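Local coordinates for SusD superfamily protein (Bacteroides vulgatus ATCC 8482, PDB 3JQ0) that probably binds glycans or related nutrients at the outer membrane, as a SusD-family lipoprotein partner of a TonB-dependent transporter would, at residues A[27-31]-A[257-261]; A[221-225]-A[364-368]; A[233-239]-A[356-360]; A[288-293]-A[351-355]; A[317-321]-A[442-446]. All coordinates share one frame; numbering follows the deposited sequence. Where two conformers were deposited one is given.

Contact 1. Residues A[27-31]-A[257-261]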
# COMPACT_ATOMS: atom_id res chain seq x y z
N SER A 27 -0.07 -2.51 9.80
CA SER A 27 -0.09 -2.94 8.38
C SER A 27 -1.47 -2.89 7.80
O SER A 27 -1.68 -2.36 6.70
CB SER A 27 0.35 -4.45 8.33
OG SER A 27 1.65 -4.71 8.61
N TYR A 28 -2.41 -3.53 8.50
CA TYR A 28 -3.78 -3.58 8.04
C TYR A 28 -4.36 -2.16 7.89
O TYR A 28 -4.97 -1.83 6.87
CB TYR A 28 -4.60 -4.45 8.99
CG TYR A 28 -6.06 -4.53 8.62
CD1 TYR A 28 -6.47 -4.86 7.36
CD2 TYR A 28 -7.03 -4.33 9.59
CE1 TYR A 28 -7.82 -4.97 7.05
CE2 TYR A 28 -8.36 -4.43 9.32
CZ TYR A 28 -8.77 -4.74 8.02
OH TYR A 28 -10.11 -4.86 7.73
N ASN A 29 -4.17 -1.32 8.92
CA ASN A 29 -4.64 0.06 8.80
C ASN A 29 -4.01 0.80 7.63
O ASN A 29 -4.70 1.59 6.98
CB ASN A 29 -4.41 0.82 10.08
CG ASN A 29 -5.40 0.52 11.16
OD1 ASN A 29 -6.40 -0.14 10.94
ND2 ASN A 29 -5.13 1.05 12.36
N PHE A 30 -2.75 0.56 7.32
CA PHE A 30 -2.14 1.23 6.15
C PHE A 30 -2.85 0.80 4.89
O PHE A 30 -3.07 1.62 3.99
CB PHE A 30 -0.63 0.94 6.05
CG PHE A 30 0.18 1.37 7.25
CD1 PHE A 30 -0.16 2.50 8.02
CD2 PHE A 30 1.31 0.66 7.63
CE1 PHE A 30 0.59 2.86 9.14
CE2 PHE A 30 2.06 1.03 8.74
CZ PHE A 30 1.68 2.12 9.51
N PHE A 31 -3.18 -0.49 4.75
CA PHE A 31 -4.00 -0.95 3.65
C PHE A 31 -5.34 -0.22 3.59
O PHE A 31 -5.74 0.28 2.54
CB PHE A 31 -4.19 -2.46 3.71
CG PHE A 31 -5.28 -2.99 2.83
CD1 PHE A 31 -5.13 -3.05 1.44
CD2 PHE A 31 -6.49 -3.36 3.40
CE1 PHE A 31 -6.20 -3.55 0.68
CE2 PHE A 31 -7.54 -3.84 2.63
CZ PHE A 31 -7.38 -3.92 1.27
N TRP A 257 -0.97 -8.86 8.37
CA TRP A 257 -2.06 -8.00 8.76
C TRP A 257 -2.70 -8.43 10.10
O TRP A 257 -3.86 -8.11 10.36
CB TRP A 257 -3.13 -7.87 7.68
CG TRP A 257 -2.70 -7.20 6.41
CD1 TRP A 257 -1.46 -6.76 6.03
CD2 TRP A 257 -3.57 -6.92 5.31
NE1 TRP A 257 -1.53 -6.26 4.76
CE2 TRP A 257 -2.81 -6.35 4.30
CE3 TRP A 257 -4.93 -7.13 5.09
CZ2 TRP A 257 -3.33 -6.01 3.06
CZ3 TRP A 257 -5.47 -6.78 3.89
CH2 TRP A 257 -4.67 -6.25 2.88
N GLY A 258 -1.95 -9.17 10.94
CA GLY A 258 -2.49 -9.63 12.20
C GLY A 258 -3.71 -10.51 12.07
O GLY A 258 -4.51 -10.60 12.98
N GLY A 259 -3.82 -11.21 10.94
CA GLY A 259 -4.96 -12.06 10.64
C GLY A 259 -6.02 -11.43 9.77
O GLY A 259 -6.90 -12.17 9.32
N TYR A 260 -5.97 -10.12 9.56
CA TYR A 260 -7.00 -9.41 8.84
C TYR A 260 -6.94 -9.59 7.33
O TYR A 260 -7.87 -9.18 6.64
CB TYR A 260 -7.06 -7.92 9.25
CG TYR A 260 -7.50 -7.75 10.70
CD1 TYR A 260 -8.84 -7.90 11.05
CD2 TYR A 260 -6.60 -7.50 11.70
CE1 TYR A 260 -9.26 -7.78 12.40
CE2 TYR A 260 -7.01 -7.36 13.05
CZ TYR A 260 -8.34 -7.54 13.38
OH TYR A 260 -8.76 -7.42 14.69
N TYR A 261 -5.85 -10.13 6.80
CA TYR A 261 -5.81 -10.51 5.36
C TYR A 261 -6.70 -11.74 5.17
O TYR A 261 -7.69 -11.72 4.45
CB TYR A 261 -4.38 -10.70 4.89
CG TYR A 261 -4.27 -11.07 3.44
CD1 TYR A 261 -4.38 -10.08 2.46
CD2 TYR A 261 -4.08 -12.36 3.03
CE1 TYR A 261 -4.26 -10.34 1.12
CE2 TYR A 261 -3.99 -12.65 1.66
CZ TYR A 261 -4.06 -11.60 0.71
OH TYR A 261 -3.92 -11.84 -0.64
O HOH W 1 1.62 -7.54 8.35
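Helix 27-34 runs past the irregular loop 257-261 with Tyr28 and Trp257 nearest, their CA atoms 4.8 Å apart. What joins them is an aromatic cluster of Tyr28, Phe31, Trp257 and Tyr260, tying the N-terminal helical part of this SusD-family fold to the loop ahead of helix 262-265. The indole lies flat against the helix: the carbonyl carbon of Ser27 and the CA of Tyr28 pass over one face, together with the CB of Phe31, while CB of Tyr261 from the indole's own loop sits on the opposite face. Further along, the six-membered ring of Trp257 makes an offset stack with the Phe31 ring, planes 27° apart, and Trp257 CH2 rests over the centre of that phenyl ring, 3.3 Å from Phe31 CG. Tyr28 has CG anti to the backbone N (chi1 178°), which carries its ring out to where both Trp257 and Tyr260 meet it; it meets the indole obliquely, Tyr28 CD1 lying 3.6 Å from Trp257 CE3. Outside the two segments, Phe359 meets the indole edge-to-face. With an alanine in place of Trp257, the Phe31 ring would probably lose its stacking partner and a gap would open between helix and loop. One water also bridges the segments, donating to Ser27 OG, which is hydrogen-bonded to Arg24 O as well, and accepting from Trp257 N at 2.9 Å. Over one face of the Tyr28 ring stands Tyr260 CB, 3.4 Å from the Tyr28 ring centroid and 5° off the normal, a CH-pi contact.

Contact 2. Residues A[221-225]-A[364-368]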
# COMPACT_ATOMS: atom_id res chain seq x y z
N ASP A 221 20.73 -0.95 -3.11
CA ASP A 221 20.78 -2.20 -3.88
C ASP A 221 19.37 -2.69 -4.15
O ASP A 221 18.87 -3.58 -3.47
CB ASP A 221 21.59 -3.21 -3.09
CG ASP A 221 21.74 -4.53 -3.78
OD1 ASP A 221 21.62 -4.58 -5.01
OD2 ASP A 221 21.93 -5.53 -3.03
N VAL A 222 18.75 -2.08 -5.14
CA VAL A 222 17.34 -2.30 -5.46
C VAL A 222 17.20 -2.47 -6.98
O VAL A 222 17.94 -1.88 -7.77
CB VAL A 222 16.42 -1.17 -4.94
CG1 VAL A 222 16.39 -1.26 -3.38
CG2 VAL A 222 16.81 0.17 -5.46
N GLY A 223 16.20 -3.24 -7.37
CA GLY A 223 15.86 -3.39 -8.76
C GLY A 223 14.62 -4.26 -8.86
O GLY A 223 14.14 -4.81 -7.85
N LEU A 224 14.11 -4.37 -10.07
CA LEU A 224 12.91 -5.20 -10.26
C LEU A 224 13.25 -6.70 -10.20
O LEU A 224 14.27 -7.15 -10.75
CB LEU A 224 12.27 -4.94 -11.61
CG LEU A 224 11.71 -3.55 -11.88
CD1 LEU A 224 11.14 -3.42 -13.29
CD2 LEU A 224 10.64 -3.18 -10.82
N VAL A 225 12.41 -7.46 -9.54
CA VAL A 225 12.42 -8.93 -9.65
C VAL A 225 11.82 -9.26 -11.02
O VAL A 225 10.64 -9.01 -11.29
CB VAL A 225 11.61 -9.56 -8.52
CG1 VAL A 225 11.35 -11.06 -8.81
CG2 VAL A 225 12.28 -9.44 -7.17
N TYR A 364 10.56 -1.47 -5.55
CA TYR A 364 11.21 -0.74 -6.61
C TYR A 364 10.23 -0.33 -7.75
O TYR A 364 10.39 0.75 -8.31
CB TYR A 364 12.41 -1.50 -7.15
CG TYR A 364 13.27 -0.66 -8.06
CD1 TYR A 364 13.97 0.41 -7.57
CD2 TYR A 364 13.39 -0.92 -9.42
CE1 TYR A 364 14.76 1.19 -8.39
CE2 TYR A 364 14.19 -0.16 -10.24
CZ TYR A 364 14.87 0.90 -9.73
OH TYR A 364 15.66 1.71 -10.51
N ALA A 365 9.21 -1.14 -8.07
CA ALA A 365 8.26 -0.69 -9.09
C ALA A 365 7.58 0.61 -8.65
O ALA A 365 7.16 1.40 -9.49
CB ALA A 365 7.22 -1.75 -9.40
N ASP A 366 7.37 0.77 -7.34
CA ASP A 366 6.75 2.00 -6.78
C ASP A 366 7.69 3.18 -7.02
O ASP A 366 7.24 4.23 -7.49
CB ASP A 366 6.47 1.73 -5.28
CG ASP A 366 5.57 2.73 -4.59
OD1 ASP A 366 5.01 3.62 -5.26
OD2 ASP A 366 5.41 2.55 -3.37
N CYS A 367 8.98 3.00 -6.74
CA CYS A 367 9.97 4.03 -7.07
C CYS A 367 9.81 4.44 -8.55
O CYS A 367 9.73 5.61 -8.87
CB CYS A 367 11.37 3.48 -6.77
SG CYS A 367 12.71 4.56 -7.33
N LEU A 368 9.84 3.48 -9.44
CA LEU A 368 9.79 3.80 -10.87
C LEU A 368 8.52 4.55 -11.26
O LEU A 368 8.58 5.50 -12.03
CB LEU A 368 9.96 2.52 -11.73
CG LEU A 368 11.31 1.84 -11.64
CD1 LEU A 368 11.30 0.61 -12.60
CD2 LEU A 368 12.47 2.80 -11.95
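Tyr364, at the start of helix 364-377, lays its ring against the extended segment 222-224, and this is the tight part of the contact. Gly223 CA sits over one face, 3.9 Å from the Tyr364 ring centroid in a CH-pi contact. On the same side, Val222 CG2 comes 3.5 Å from Tyr364 CD1. A chi1 of -169° sets CG of Tyr364 opposite the backbone N and carries the ring out to the loop, where Leu224 CG lies at the edge, in the ring plane. Packing thins beyond the ring. Leu224 sends CD2 along the first turn of the helix, 4.0 Å from Ala365 CB, and meets Leu368 tip to tip, Leu224 CD1 to Leu368 CD1 at 4.1 Å. Arg392 of helix 383-394 also touches Leu224 and Ala365. Towards the solvent the loop runs out to the exposed Asp221, whose OD2 is hydrogen-bonded to a Tris molecule, probably from the crystallisation liquor. Polar links pass through a third piece of chain: Glu242 bonds to the backbone N of both Val225 and Ala365. The arrangement is an apolar join of an extended interhelical loop to the first turn of a helix in the helix-rich SusD fold.

Contact 3. Residues A[233-239]-A[356-360]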
# COMPACT_ATOMS: atom_id res chain seq x y z
N PHE A 233 6.45 -11.57 -4.33
CA PHE A 233 5.66 -11.70 -3.11
C PHE A 233 5.80 -13.02 -2.39
O PHE A 233 5.24 -13.20 -1.29
CB PHE A 233 4.16 -11.49 -3.44
CG PHE A 233 3.89 -10.24 -4.23
CD1 PHE A 233 3.97 -8.99 -3.60
CD2 PHE A 233 3.63 -10.29 -5.58
CE1 PHE A 233 3.75 -7.84 -4.32
CE2 PHE A 233 3.48 -9.12 -6.31
CZ PHE A 233 3.54 -7.90 -5.66
N SER A 234 6.51 -13.98 -2.99
CA SER A 234 6.49 -15.31 -2.46
C SER A 234 7.15 -15.42 -1.10
O SER A 234 8.15 -14.77 -0.76
CB SER A 234 7.15 -16.28 -3.40
OG SER A 234 8.53 -16.00 -3.41
N PHE A 235 6.60 -16.33 -0.30
CA PHE A 235 7.10 -16.61 1.03
C PHE A 235 8.55 -17.06 1.00
O PHE A 235 9.29 -16.80 1.94
CB PHE A 235 6.20 -17.67 1.67
CG PHE A 235 6.58 -18.06 3.06
CD1 PHE A 235 6.20 -17.31 4.16
CD2 PHE A 235 7.35 -19.18 3.28
CE1 PHE A 235 6.59 -17.67 5.43
CE2 PHE A 235 7.75 -19.56 4.59
CZ PHE A 235 7.34 -18.81 5.64
N GLU A 236 8.95 -17.75 -0.07
CA GLU A 236 10.31 -18.25 -0.20
C GLU A 236 11.29 -17.29 -0.79
O GLU A 236 12.46 -17.63 -0.91
CB GLU A 236 10.31 -19.53 -1.02
CG GLU A 236 9.49 -20.64 -0.34
CD GLU A 236 9.95 -21.12 1.08
OE1 GLU A 236 11.11 -20.87 1.50
OE2 GLU A 236 9.12 -21.81 1.79
N ASN A 237 10.88 -16.09 -1.19
CA ASN A 237 11.78 -15.11 -1.78
C ASN A 237 11.77 -13.78 -1.06
O ASN A 237 12.00 -12.74 -1.65
CB ASN A 237 11.47 -14.94 -3.27
CG ASN A 237 12.56 -14.20 -4.01
OD1 ASN A 237 13.75 -14.38 -3.74
ND2 ASN A 237 12.16 -13.39 -4.99
N LYS A 238 11.51 -13.81 0.24
CA LYS A 238 11.48 -12.59 1.02
C LYS A 238 12.75 -11.77 0.96
O LYS A 238 13.84 -12.27 0.80
CB LYS A 238 11.19 -12.92 2.49
CG LYS A 238 9.79 -13.47 2.68
CD LYS A 238 9.53 -13.79 4.16
CE LYS A 238 8.11 -14.24 4.38
NZ LYS A 238 7.66 -14.02 5.77
N LYS A 239 12.58 -10.46 1.11
CA LYS A 239 13.72 -9.52 1.17
C LYS A 239 14.57 -9.57 -0.09
O LYS A 239 15.77 -9.35 -0.06
CB LYS A 239 14.53 -9.73 2.43
CG LYS A 239 13.72 -9.40 3.70
CD LYS A 239 14.45 -9.37 4.98
CE LYS A 239 15.10 -10.65 5.21
NZ LYS A 239 15.73 -10.67 6.61
N LEU A 356 1.52 -15.91 5.90
CA LEU A 356 2.75 -15.48 6.57
C LEU A 356 3.69 -14.73 5.66
O LEU A 356 4.87 -14.58 5.98
CB LEU A 356 3.43 -16.70 7.19
CG LEU A 356 2.60 -17.45 8.23
CD1 LEU A 356 3.39 -18.73 8.70
CD2 LEU A 356 2.26 -16.59 9.41
N ASP A 357 3.18 -14.24 4.52
CA ASP A 357 3.99 -13.43 3.64
C ASP A 357 4.40 -12.13 4.32
O ASP A 357 3.67 -11.60 5.16
CB ASP A 357 3.22 -13.03 2.38
CG ASP A 357 2.94 -14.19 1.49
OD1 ASP A 357 3.90 -14.82 1.01
OD2 ASP A 357 1.73 -14.43 1.24
N ASP A 358 5.56 -11.61 3.91
CA ASP A 358 5.87 -10.23 4.23
C ASP A 358 4.92 -9.29 3.49
O ASP A 358 4.39 -9.64 2.44
CB ASP A 358 7.31 -9.88 3.82
CG ASP A 358 8.37 -10.52 4.70
OD1 ASP A 358 8.03 -11.16 5.73
OD2 ASP A 358 9.56 -10.33 4.33
N PHE A 359 4.66 -8.11 4.05
CA PHE A 359 3.79 -7.13 3.42
C PHE A 359 4.61 -5.96 2.92
O PHE A 359 5.14 -5.18 3.72
CB PHE A 359 2.72 -6.62 4.35
CG PHE A 359 1.78 -5.65 3.71
CD1 PHE A 359 1.06 -6.04 2.58
CD2 PHE A 359 1.62 -4.37 4.16
CE1 PHE A 359 0.18 -5.19 1.98
CE2 PHE A 359 0.71 -3.51 3.54
CZ PHE A 359 0.00 -3.93 2.43
N PRO A 360 4.81 -5.82 1.60
CA PRO A 360 5.65 -4.72 1.10
C PRO A 360 5.02 -3.36 1.38
O PRO A 360 3.81 -3.20 1.23
CB PRO A 360 5.71 -4.98 -0.42
CG PRO A 360 5.30 -6.41 -0.61
CD PRO A 360 4.31 -6.68 0.50
O HOH W 2 5.23 -10.47 -0.09
O HOH W 3 9.96 -9.32 1.79
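Lys238 stretches its extended side chain across to 356-360 and spends its ammonium on two acceptors. NZ donates to Asp358 OD1 at 2.9 Å, a salt bridge that meets the carboxylate from above its plane, 56° out of it, and to Leu356 O, also at 2.9 Å, nearly in line with the carbonyl (C=O...NZ angle 160°). The lysine chain crosses the aspartate at a slant, Lys238 CD passing 3.5 Å from Asp358 OD2. Each oxygen of Asp358 has a second role, OD1 accepting from Asn249 N and OD2 accepting a hydrogen bond from a water that in turn accepts from Lys239 N. Were Lys238 shortened to an alanine, the buried Asp358 carboxylate would probably be left without its countercharge and Leu356 O without this donor. Asp357 is held differently, its OD2 accepting from Gly344 N; its OD1 lies 3.1 Å from Phe233 O, a pair of acceptors with no bond between them. A second water lies within bonding distance of Phe233 O and Asp358 O. Apolar contacts flank the polar ones: Leu356 O lies at the edge of the Phe235 ring, and the two side chains run side by side, Phe235 CE1 3.7 Å from Leu356 CB, while Pro360 CG approaches the edge of the Phe233 ring. A partly buried salt bridge, backed by apolar contacts, thus joins the loop before strand 243-247 to the lead-in of its antiparallel partner, strand 359-363.

Contact 4. Residues A[288-293]-A[351-355]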
# COMPACT_ATOMS: atom_id res chain seq x y z
N PRO A 288 -3.98 -27.08 -4.85
CA PRO A 288 -3.57 -26.17 -3.79
C PRO A 288 -4.63 -25.19 -3.39
O PRO A 288 -4.62 -24.74 -2.24
CB PRO A 288 -2.38 -25.45 -4.43
CG PRO A 288 -1.82 -26.46 -5.39
CD PRO A 288 -3.03 -27.11 -5.96
N ASP A 289 -5.56 -24.84 -4.29
CA ASP A 289 -6.57 -23.86 -3.97
C ASP A 289 -7.57 -24.35 -2.91
O ASP A 289 -8.19 -23.54 -2.24
CB ASP A 289 -7.29 -23.42 -5.23
CG ASP A 289 -6.42 -22.61 -6.14
OD1 ASP A 289 -5.75 -21.67 -5.65
OD2 ASP A 289 -6.39 -22.88 -7.35
N ALA A 290 -7.65 -25.65 -2.72
CA ALA A 290 -8.46 -26.21 -1.65
C ALA A 290 -7.92 -25.91 -0.26
O ALA A 290 -8.61 -26.12 0.71
CB ALA A 290 -8.61 -27.73 -1.81
N GLN A 291 -6.68 -25.42 -0.18
CA GLN A 291 -6.06 -25.07 1.12
C GLN A 291 -6.51 -23.71 1.63
O GLN A 291 -6.26 -23.39 2.79
CB GLN A 291 -4.54 -25.05 0.99
CG GLN A 291 -3.97 -26.38 0.58
CD GLN A 291 -2.54 -26.30 0.06
OE1 GLN A 291 -2.01 -25.23 -0.19
NE2 GLN A 291 -1.92 -27.46 -0.08
N LEU A 292 -7.11 -22.88 0.78
CA LEU A 292 -7.44 -21.50 1.20
C LEU A 292 -8.58 -21.53 2.19
O LEU A 292 -9.58 -22.16 1.93
CB LEU A 292 -7.82 -20.65 -0.02
CG LEU A 292 -6.76 -20.51 -1.10
CD1 LEU A 292 -7.37 -19.73 -2.31
CD2 LEU A 292 -5.45 -19.87 -0.63
N ASN A 293 -8.47 -20.75 3.27
CA ASN A 293 -9.56 -20.63 4.23
C ASN A 293 -9.52 -19.33 4.96
O ASN A 293 -8.59 -19.05 5.68
CB ASN A 293 -9.52 -21.74 5.28
CG ASN A 293 -10.78 -21.79 6.10
OD1 ASN A 293 -11.90 -21.66 5.55
ND2 ASN A 293 -10.62 -21.98 7.40
N SER A 351 -3.82 -28.13 7.43
CA SER A 351 -4.85 -28.33 6.45
C SER A 351 -5.27 -27.07 5.74
O SER A 351 -6.02 -27.15 4.76
CB SER A 351 -6.09 -28.98 7.04
OG SER A 351 -6.73 -28.18 7.98
N THR A 352 -4.87 -25.88 6.24
CA THR A 352 -5.18 -24.63 5.59
C THR A 352 -3.92 -23.82 5.38
O THR A 352 -2.96 -23.92 6.15
CB THR A 352 -6.23 -23.86 6.33
OG1 THR A 352 -5.70 -23.39 7.57
CG2 THR A 352 -7.55 -24.64 6.52
N ARG A 353 -3.96 -22.93 4.39
CA ARG A 353 -2.85 -22.05 4.09
C ARG A 353 -2.58 -21.09 5.25
O ARG A 353 -3.52 -20.63 5.89
CB ARG A 353 -3.18 -21.26 2.82
CG ARG A 353 -1.98 -20.63 2.13
CD ARG A 353 -1.09 -21.64 1.42
NE ARG A 353 -1.76 -22.39 0.37
CZ ARG A 353 -2.03 -21.91 -0.85
NH1 ARG A 353 -1.75 -20.65 -1.18
NH2 ARG A 353 -2.65 -22.68 -1.73
N SER A 354 -1.31 -20.82 5.48
CA SER A 354 -0.88 -19.86 6.48
C SER A 354 -0.42 -18.58 5.80
O SER A 354 0.54 -18.60 5.01
CB SER A 354 0.24 -20.46 7.33
OG SER A 354 -0.24 -21.60 8.06
N PHE A 355 -1.08 -17.47 6.10
CA PHE A 355 -0.79 -16.17 5.46
C PHE A 355 0.31 -15.44 6.20
O PHE A 355 0.07 -14.51 6.99
CB PHE A 355 -2.10 -15.39 5.31
CG PHE A 355 -3.02 -16.06 4.33
CD1 PHE A 355 -2.81 -15.93 2.97
CD2 PHE A 355 -4.04 -16.89 4.74
CE1 PHE A 355 -3.60 -16.56 2.04
CE2 PHE A 355 -4.89 -17.52 3.80
CZ PHE A 355 -4.64 -17.36 2.45
O HOH W 4 -3.51 -21.36 -4.06
O HOH W 5 -6.17 -20.46 5.13
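A 3-10 turn, 288-291, and the irregular segment 351-355 come together at Gln291 and Thr352, whose CA atoms are 4.6 Å apart; one backbone hydrogen bond joins the segments, Arg353 N to Gln291 O at 2.8 Å. The donor approaches from above the carbonyl plane, 37° out of it, and Thr352 CA makes a CA-H...O contact with the same oxygen. Two loops of the SusD fold meet here, and the Arg353 guanidinium grips the 3-10 turn. That group arrives by a bent route: CG is anti to the backbone N, then chi2 (72°) and chi3 fold the chain back, bringing NE and NH2 round to Gln291 OE1. NE gives the better bond, 2.9 Å to Gln291 OE1, while NH2 adds a weak one to the same oxygen and another weak one to Pro288 O. The Gln291 amide stands almost perpendicular to the guanidinium, their planes 88° apart. Leu292 CD2 lies over one face of the guanidinium, 3.8 Å from Arg353 NH1, and also comes near Phe355 CZ. NH1 is taken by Gln343 O outside the segments. At the other end Asn293 CB packs on Thr352 CG2 at 3.7 Å, its amide oxygen accepting from Gln269 N. Water joins the loops twice: one molecule donates to both Asn293 O and Arg353 O, and another accepts from Arg353 NH2 and lies 2.8 Å from Asp289 OD1, donating to this oxygen, which is also bonded to Tyr340 OH.

Contact 5. Residues A[317-321]-A[442-446]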
# COMPACT_ATOMS: atom_id res chain seq x y z
N THR A 317 -3.55 -12.93 -13.33
CA THR A 317 -3.88 -14.19 -12.66
C THR A 317 -3.00 -14.46 -11.45
O THR A 317 -3.27 -15.39 -10.70
CB THR A 317 -3.83 -15.33 -13.64
OG1 THR A 317 -2.55 -15.36 -14.25
CG2 THR A 317 -4.91 -15.18 -14.71
N THR A 318 -1.98 -13.63 -11.23
CA THR A 318 -1.25 -13.66 -9.97
C THR A 318 -2.04 -12.87 -8.90
O THR A 318 -2.12 -13.29 -7.74
CB THR A 318 0.19 -13.13 -10.15
OG1 THR A 318 0.91 -14.04 -10.96
CG2 THR A 318 0.89 -12.93 -8.83
N SER A 319 -2.63 -11.74 -9.28
CA SER A 319 -3.37 -10.91 -8.34
C SER A 319 -4.74 -11.43 -7.98
O SER A 319 -5.20 -11.26 -6.85
CB SER A 319 -3.53 -9.49 -8.91
OG SER A 319 -2.26 -8.85 -9.10
N LEU A 320 -5.41 -12.05 -8.97
CA LEU A 320 -6.80 -12.50 -8.85
C LEU A 320 -6.93 -13.88 -9.40
O LEU A 320 -6.28 -14.22 -10.40
CB LEU A 320 -7.73 -11.59 -9.64
CG LEU A 320 -7.79 -10.14 -9.24
CD1 LEU A 320 -8.59 -9.29 -10.23
CD2 LEU A 320 -8.29 -9.97 -7.82
N LYS A 321 -7.86 -14.66 -8.85
CA LYS A 321 -8.29 -15.91 -9.48
C LYS A 321 -9.78 -15.86 -9.70
O LYS A 321 -10.55 -15.51 -8.80
CB LYS A 321 -7.90 -17.17 -8.70
CG LYS A 321 -8.30 -18.45 -9.45
CD LYS A 321 -7.63 -19.72 -8.90
CE LYS A 321 -7.77 -20.94 -9.83
NZ LYS A 321 -6.53 -21.77 -9.81
N PHE A 442 -0.38 -2.74 -7.96
CA PHE A 442 -0.43 -2.61 -6.52
C PHE A 442 -1.72 -3.06 -5.86
O PHE A 442 -2.00 -2.68 -4.73
CB PHE A 442 -0.10 -1.16 -6.07
CG PHE A 442 1.34 -0.77 -6.39
CD1 PHE A 442 2.39 -1.39 -5.73
CD2 PHE A 442 1.62 0.18 -7.35
CE1 PHE A 442 3.72 -1.05 -6.02
CE2 PHE A 442 2.92 0.50 -7.63
CZ PHE A 442 3.96 -0.15 -7.03
N MSE A 443 -2.50 -3.95 -6.49
CA MSE A 443 -3.68 -4.45 -5.80
C MSE A 443 -3.32 -5.04 -4.47
O MSE A 443 -2.33 -5.79 -4.36
CB MSE A 443 -4.42 -5.52 -6.65
CG MSE A 443 -4.91 -5.07 -7.97
SE MSE A 443 -6.08 -6.35 -8.81
CE MSE A 443 -7.65 -5.93 -7.73
N PHE A 444 -4.13 -4.75 -3.43
CA PHE A 444 -3.92 -5.28 -2.08
C PHE A 444 -2.68 -4.72 -1.37
O PHE A 444 -2.34 -5.18 -0.30
CB PHE A 444 -3.94 -6.83 -2.03
CG PHE A 444 -4.99 -7.42 -2.91
CD1 PHE A 444 -6.34 -7.18 -2.69
CD2 PHE A 444 -4.66 -8.16 -4.03
CE1 PHE A 444 -7.32 -7.62 -3.51
CE2 PHE A 444 -5.66 -8.64 -4.89
CZ PHE A 444 -6.99 -8.35 -4.62
N GLU A 445 -2.06 -3.68 -1.92
CA GLU A 445 -0.89 -3.06 -1.35
C GLU A 445 -1.14 -1.65 -0.82
O GLU A 445 -0.22 -1.00 -0.36
CB GLU A 445 0.31 -3.11 -2.29
CG GLU A 445 0.84 -4.52 -2.52
CD GLU A 445 1.96 -4.53 -3.54
OE1 GLU A 445 3.09 -4.17 -3.11
OE2 GLU A 445 1.74 -4.95 -4.70
N GLY A 446 -2.37 -1.18 -0.86
CA GLY A 446 -2.66 0.06 -0.14
C GLY A 446 -2.34 1.37 -0.87
O GLY A 446 -2.00 2.35 -0.23
O HOH W 6 -1.53 -6.16 -8.56
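Leu320 and Ser319 meet Met443 and Phe444 where helix 315-319 gives way to strand 320-326, against the type II beta turn 442-445 that follows helix 430-441. The first shell is mostly apolar. Leu320 CD2 lies at the edge of the Phe444 ring, in its plane and 3.8 Å from Phe444 CZ, and is also 4.1 Å from Met443 CE. Met443 is here a selenomethionine; its SE lies 4.0 Å from Ser319 CB, and the bend at chi3 (77°) turns the methyl toward Leu320. The same Phe444 ring edge faces the backbone of the helix end: Phe444 CE2 comes 3.3 Å from Ser319 O. Within the turn Met443 CB packs on one face of that ring, so the two side chains brace each other before they reach across. The next shell fixes the turn. Glu445 N bonds to Phe442 O at 3.0 Å, closing it. Glu35 receives Phe444 N and Gly446 N on its two carboxylate oxygens, and Lys341 donates to Met443 O. Phe444 takes a left-handed backbone conformation (phi 69°), as the third residue of a type II turn does. On the other segment, backbone hydrogen bonds with Tyr340 and Ile338 pair Ser319 and Lys321 with the neighbouring hairpin strand 332-339 and its end. Ser319 OG is bonded to Arg315 O one helical turn back. That hydroxyl also accepts from a water, 2.8 Å from Ser319 OG, which accepts from Met443 N at 3.2 Å.

How the contacts relate
From the N terminus, helix 27-34 opens contact 1, which closes at 257-261 over more than two hundred residues. Before that closure, 221-225 and then 233-239 open contacts 2 and 3, so contact 1 crosses both. Contact 4 opens at 288-293 and closes at 351-355, nested inside contact 3, itself nested inside contact 2. Contact 5 opens at 317-321 and closes last, crossing contacts 2, 3 and 4. The continuous run 351-368 serves contacts 4, 3 and 2 in turn, through strand 359-363 into helix 364-377. Phe359 of contact 3 lies between contacts 1 and 5, while Asp289 and Lys321 form a salt bridge joining contacts 4 and 5.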